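Local atomic coordinates of membrane-associated protein VP24 (PDB entry 4OR8), a protein that may act as a minor matrix protein of Marburg virus, with a role in nucleocapsid assembly and virion budding. Residues Trp52-Pro64 with Phe164-Asn176. Numbering follows the deposited sequence.
Sequences WTVKWGNFVFHIP and FKILMAGVKNFFN
A beta hairpin, strands 52-56 and 59-64 joined by a type II' turn from Trp-56 to Phe-59, packs its turn end and aromatic side chains on helix 161-178, Phe-59 and Met-168 burying the most surface. The reciprocal backbone bonds between Trp-56 and Phe-59 close the two-residue turn, and Gly-57 takes its first corner with a positive phi of 60°. Gly-57 and Met-168 bring the two backbones closest, their CA atoms 7.3 Å apart, and Gly-57 CA also lies 4.1 Å from Met-168 SD. The Met-168 chain is bent at chi2 (-58°) and again at chi3, which carries the sulfur and methyl in among the hairpin's rings. SD approaches the Phe-59 ring obliquely, 4.7 Å from its centroid, and the six-membered ring of Trp-56 from nearer its normal, also obliquely, 4.9 Å from the centroid; both are Met-aromatic contacts. Methyl CE lies over one face of Phe-164, 3.6 Å above the plane and displaced toward the rim, within the helix itself. With CG anti to the backbone N (chi1 174°), the Trp-56 indole reaches toward the helix with its CH2 corner, which meets CE of Met-168, CG2 of Val-171 and CD2 of Leu-167. One turn after Met-168, the aliphatic part of Lys-172 meets Phe-59 at the ring edge, CG lying 3.5 Å from CE1. Val-171 CG1 approaches CZ of the same ring obliquely. Further along the helix, Phe-175 CE2 comes in the plane of the Phe-61 ring, 3.8 Å from CE1. Phe-61 and Phe-175 also touch helix 104-115, through Leu-108 and Leu-111 respectively, and His-246 meets Phe-59 edge-to-face. No hydrogen bond crosses between the segments, so the evidence points to apolar and sulfur-aromatic packing of a beta hairpin against an alpha helix, within the pyramidal fold of VP24.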
# COMPACT_ATOMS: atom_id res chain seq x y z
N TRP B 52 6.52 7.98 11.37
CA TRP B 52 7.77 8.73 11.35
C TRP B 52 7.98 9.48 10.05
O TRP B 52 7.35 9.20 9.03
CB TRP B 52 8.96 7.80 11.56
CG TRP B 52 8.83 6.90 12.74
CD1 TRP B 52 9.26 7.14 14.01
CD2 TRP B 52 8.24 5.59 12.76
NE1 TRP B 52 8.97 6.07 14.82
CE2 TRP B 52 8.35 5.11 14.08
CE3 TRP B 52 7.64 4.79 11.79
CZ2 TRP B 52 7.87 3.85 14.45
CZ3 TRP B 52 7.16 3.55 12.16
CH2 TRP B 52 7.28 3.09 13.48
N THR B 53 8.89 10.44 10.09
CA THR B 53 9.38 11.09 8.89
C THR B 53 10.89 10.90 8.81
O THR B 53 11.61 11.15 9.78
CB THR B 53 9.04 12.59 8.86
OG1 THR B 53 7.65 12.75 8.56
CG2 THR B 53 9.86 13.30 7.81
N VAL B 54 11.36 10.43 7.66
CA VAL B 54 12.79 10.32 7.44
C VAL B 54 13.20 11.17 6.26
O VAL B 54 12.67 11.03 5.15
CB VAL B 54 13.22 8.87 7.22
CG1 VAL B 54 14.71 8.82 6.96
CG2 VAL B 54 12.86 8.03 8.42
N LYS B 55 14.14 12.08 6.50
CA LYS B 55 14.68 12.92 5.45
C LYS B 55 16.06 12.44 5.04
O LYS B 55 16.96 12.29 5.87
CB LYS B 55 14.74 14.38 5.91
CG LYS B 55 13.37 14.99 6.16
CD LYS B 55 13.47 16.46 6.51
CE LYS B 55 12.09 17.06 6.73
NZ LYS B 55 12.15 18.52 6.99
N TRP B 56 16.21 12.19 3.75
CA TRP B 56 17.50 11.82 3.18
C TRP B 56 17.57 12.37 1.77
O TRP B 56 16.66 12.16 0.97
CB TRP B 56 17.68 10.31 3.17
CG TRP B 56 18.92 9.88 2.47
CD1 TRP B 56 20.16 9.73 3.01
CD2 TRP B 56 19.05 9.57 1.08
NE1 TRP B 56 21.05 9.34 2.05
CE2 TRP B 56 20.40 9.23 0.85
CE3 TRP B 56 18.16 9.54 0.00
CZ2 TRP B 56 20.87 8.87 -0.41
CZ3 TRP B 56 18.63 9.19 -1.24
CH2 TRP B 56 19.97 8.85 -1.44
N GLY B 57 18.66 13.07 1.46
CA GLY B 57 18.75 13.80 0.21
C GLY B 57 17.62 14.80 0.17
O GLY B 57 17.36 15.49 1.16
N ASN B 58 16.92 14.88 -0.96
CA ASN B 58 15.75 15.73 -1.06
C ASN B 58 14.46 14.93 -0.96
O ASN B 58 13.39 15.38 -1.37
CB ASN B 58 15.77 16.56 -2.35
CG ASN B 58 15.83 15.69 -3.59
OD1 ASN B 58 16.01 14.48 -3.51
ND2 ASN B 58 15.70 16.32 -4.76
N PHE B 59 14.56 13.72 -0.41
CA PHE B 59 13.38 12.89 -0.17
C PHE B 59 12.85 13.12 1.23
O PHE B 59 13.62 13.21 2.18
CB PHE B 59 13.72 11.40 -0.30
CG PHE B 59 14.04 10.96 -1.70
CD1 PHE B 59 13.03 10.60 -2.58
CD2 PHE B 59 15.36 10.86 -2.13
CE1 PHE B 59 13.33 10.18 -3.87
CE2 PHE B 59 15.66 10.43 -3.41
CZ PHE B 59 14.64 10.09 -4.28
N VAL B 60 11.53 13.22 1.35
CA VAL B 60 10.89 13.20 2.65
C VAL B 60 10.01 11.95 2.74
O VAL B 60 8.97 11.87 2.10
CB VAL B 60 10.02 14.45 2.89
CG1 VAL B 60 9.40 14.39 4.28
CG2 VAL B 60 10.86 15.71 2.74
N PHE B 61 10.45 10.98 3.52
CA PHE B 61 9.70 9.73 3.64
C PHE B 61 8.68 9.78 4.77
O PHE B 61 8.99 10.22 5.88
CB PHE B 61 10.66 8.55 3.85
CG PHE B 61 11.55 8.28 2.67
CD1 PHE B 61 11.04 7.74 1.51
CD2 PHE B 61 12.91 8.56 2.73
CE1 PHE B 61 11.85 7.48 0.42
CE2 PHE B 61 13.73 8.31 1.65
CZ PHE B 61 13.20 7.77 0.49
N HIS B 62 7.46 9.34 4.48
CA HIS B 62 6.41 9.24 5.48
C HIS B 62 6.14 7.78 5.83
O HIS B 62 5.49 7.07 5.07
CB HIS B 62 5.14 9.91 4.99
CG HIS B 62 5.31 11.35 4.63
ND1 HIS B 62 5.84 11.76 3.43
CD2 HIS B 62 5.02 12.48 5.32
CE1 HIS B 62 5.87 13.08 3.39
NE2 HIS B 62 5.38 13.54 4.53
N ILE B 63 6.65 7.35 6.98
CA ILE B 63 6.56 5.95 7.39
C ILE B 63 5.45 5.73 8.41
O ILE B 63 5.51 6.27 9.51
CB ILE B 63 7.87 5.45 8.03
CG1 ILE B 63 9.08 5.98 7.26
CG2 ILE B 63 7.88 3.93 8.12
CD1 ILE B 63 9.09 5.60 5.82
N PRO B 64 4.44 4.93 8.04
CA PRO B 64 3.33 4.56 8.93
C PRO B 64 3.68 3.43 9.90
O PRO B 64 4.64 2.69 9.68
CB PRO B 64 2.25 4.06 7.95
CG PRO B 64 2.73 4.45 6.58
CD PRO B 64 4.21 4.47 6.66
N PHE B 164 24.44 14.86 -7.58
CA PHE B 164 23.34 14.85 -6.63
C PHE B 164 22.02 14.62 -7.36
O PHE B 164 21.20 13.81 -6.93
CB PHE B 164 23.29 16.18 -5.86
CG PHE B 164 22.16 16.27 -4.88
CD1 PHE B 164 20.94 16.82 -5.26
CD2 PHE B 164 22.31 15.82 -3.59
CE1 PHE B 164 19.90 16.91 -4.36
CE2 PHE B 164 21.27 15.91 -2.68
CZ PHE B 164 20.07 16.45 -3.07
N LYS B 165 21.84 15.33 -8.47
CA LYS B 165 20.63 15.23 -9.26
C LYS B 165 20.45 13.80 -9.78
O LYS B 165 19.37 13.22 -9.66
CB LYS B 165 20.69 16.19 -10.45
CG LYS B 165 19.44 17.01 -10.64
CD LYS B 165 19.45 18.25 -9.76
CE LYS B 165 20.42 19.28 -10.30
NZ LYS B 165 20.06 19.69 -11.69
N ILE B 166 21.52 13.25 -10.34
CA ILE B 166 21.50 11.90 -10.87
C ILE B 166 21.20 10.88 -9.78
O ILE B 166 20.42 9.94 -9.97
CB ILE B 166 22.83 11.55 -11.57
CG1 ILE B 166 23.00 12.40 -12.84
CG2 ILE B 166 22.90 10.07 -11.92
CD1 ILE B 166 24.28 12.14 -13.58
N LEU B 167 21.82 11.07 -8.62
CA LEU B 167 21.64 10.17 -7.49
C LEU B 167 20.18 10.08 -7.07
O LEU B 167 19.67 8.99 -6.83
CB LEU B 167 22.51 10.59 -6.31
CG LEU B 167 22.37 9.69 -5.09
CD1 LEU B 167 22.80 8.27 -5.44
CD2 LEU B 167 23.16 10.23 -3.91
N MET B 168 19.51 11.23 -6.98
CA MET B 168 18.11 11.26 -6.61
C MET B 168 17.24 10.64 -7.70
O MET B 168 16.33 9.87 -7.42
CB MET B 168 17.66 12.69 -6.33
CG MET B 168 18.48 13.41 -5.27
SD MET B 168 18.49 12.57 -3.67
CE MET B 168 20.26 12.46 -3.39
N ALA B 169 17.54 10.97 -8.96
CA ALA B 169 16.80 10.42 -10.09
C ALA B 169 16.92 8.90 -10.16
O ALA B 169 15.98 8.20 -10.53
CB ALA B 169 17.28 11.05 -11.39
N GLY B 170 18.10 8.39 -9.80
CA GLY B 170 18.35 6.96 -9.79
C GLY B 170 17.53 6.21 -8.75
O GLY B 170 17.02 5.13 -9.03
N VAL B 171 17.42 6.79 -7.55
CA VAL B 171 16.67 6.17 -6.46
C VAL B 171 15.18 6.13 -6.78
O VAL B 171 14.51 5.13 -6.52
CB VAL B 171 16.91 6.90 -5.13
CG1 VAL B 171 15.99 6.37 -4.05
CG2 VAL B 171 18.36 6.76 -4.70
N LYS B 172 14.67 7.22 -7.36
CA LYS B 172 13.28 7.27 -7.80
C LYS B 172 13.03 6.20 -8.86
O LYS B 172 11.99 5.55 -8.88
CB LYS B 172 12.92 8.65 -8.35
CG LYS B 172 12.85 9.75 -7.31
CD LYS B 172 12.63 11.11 -7.94
CE LYS B 172 11.23 11.25 -8.52
NZ LYS B 172 10.18 11.24 -7.46
N ASN B 173 14.01 6.03 -9.74
CA ASN B 173 13.93 5.02 -10.79
C ASN B 173 13.88 3.61 -10.22
O ASN B 173 13.13 2.76 -10.72
CB ASN B 173 15.11 5.17 -11.75
CG ASN B 173 15.14 4.09 -12.81
OD1 ASN B 173 15.96 3.17 -12.75
ND2 ASN B 173 14.25 4.19 -13.79
N PHE B 174 14.66 3.37 -9.18
CA PHE B 174 14.66 2.06 -8.53
C PHE B 174 13.34 1.79 -7.83
O PHE B 174 12.84 0.67 -7.86
CB PHE B 174 15.81 1.95 -7.52
CG PHE B 174 15.88 0.63 -6.83
CD1 PHE B 174 16.53 -0.44 -7.42
CD2 PHE B 174 15.31 0.45 -5.58
CE1 PHE B 174 16.60 -1.67 -6.78
CE2 PHE B 174 15.38 -0.77 -4.93
CZ PHE B 174 16.03 -1.83 -5.54
N PHE B 175 12.78 2.82 -7.20
CA PHE B 175 11.48 2.70 -6.56
C PHE B 175 10.44 2.34 -7.61
O PHE B 175 9.58 1.50 -7.38
CB PHE B 175 11.09 4.02 -5.89
CG PHE B 175 11.84 4.30 -4.63
CD1 PHE B 175 12.49 3.29 -3.95
CD2 PHE B 175 11.89 5.59 -4.12
CE1 PHE B 175 13.18 3.55 -2.78
CE2 PHE B 175 12.58 5.85 -2.96
CZ PHE B 175 13.22 4.84 -2.29
N ASN B 176 10.55 2.99 -8.76
CA ASN B 176 9.61 2.77 -9.86
C ASN B 176 9.66 1.36 -10.42
O ASN B 176 8.63 0.79 -10.77
CB ASN B 176 9.85 3.79 -10.97
CG ASN B 176 8.95 3.57 -12.16
OD1 ASN B 176 7.81 4.03 -12.18
ND2 ASN B 176 9.45 2.85 -13.17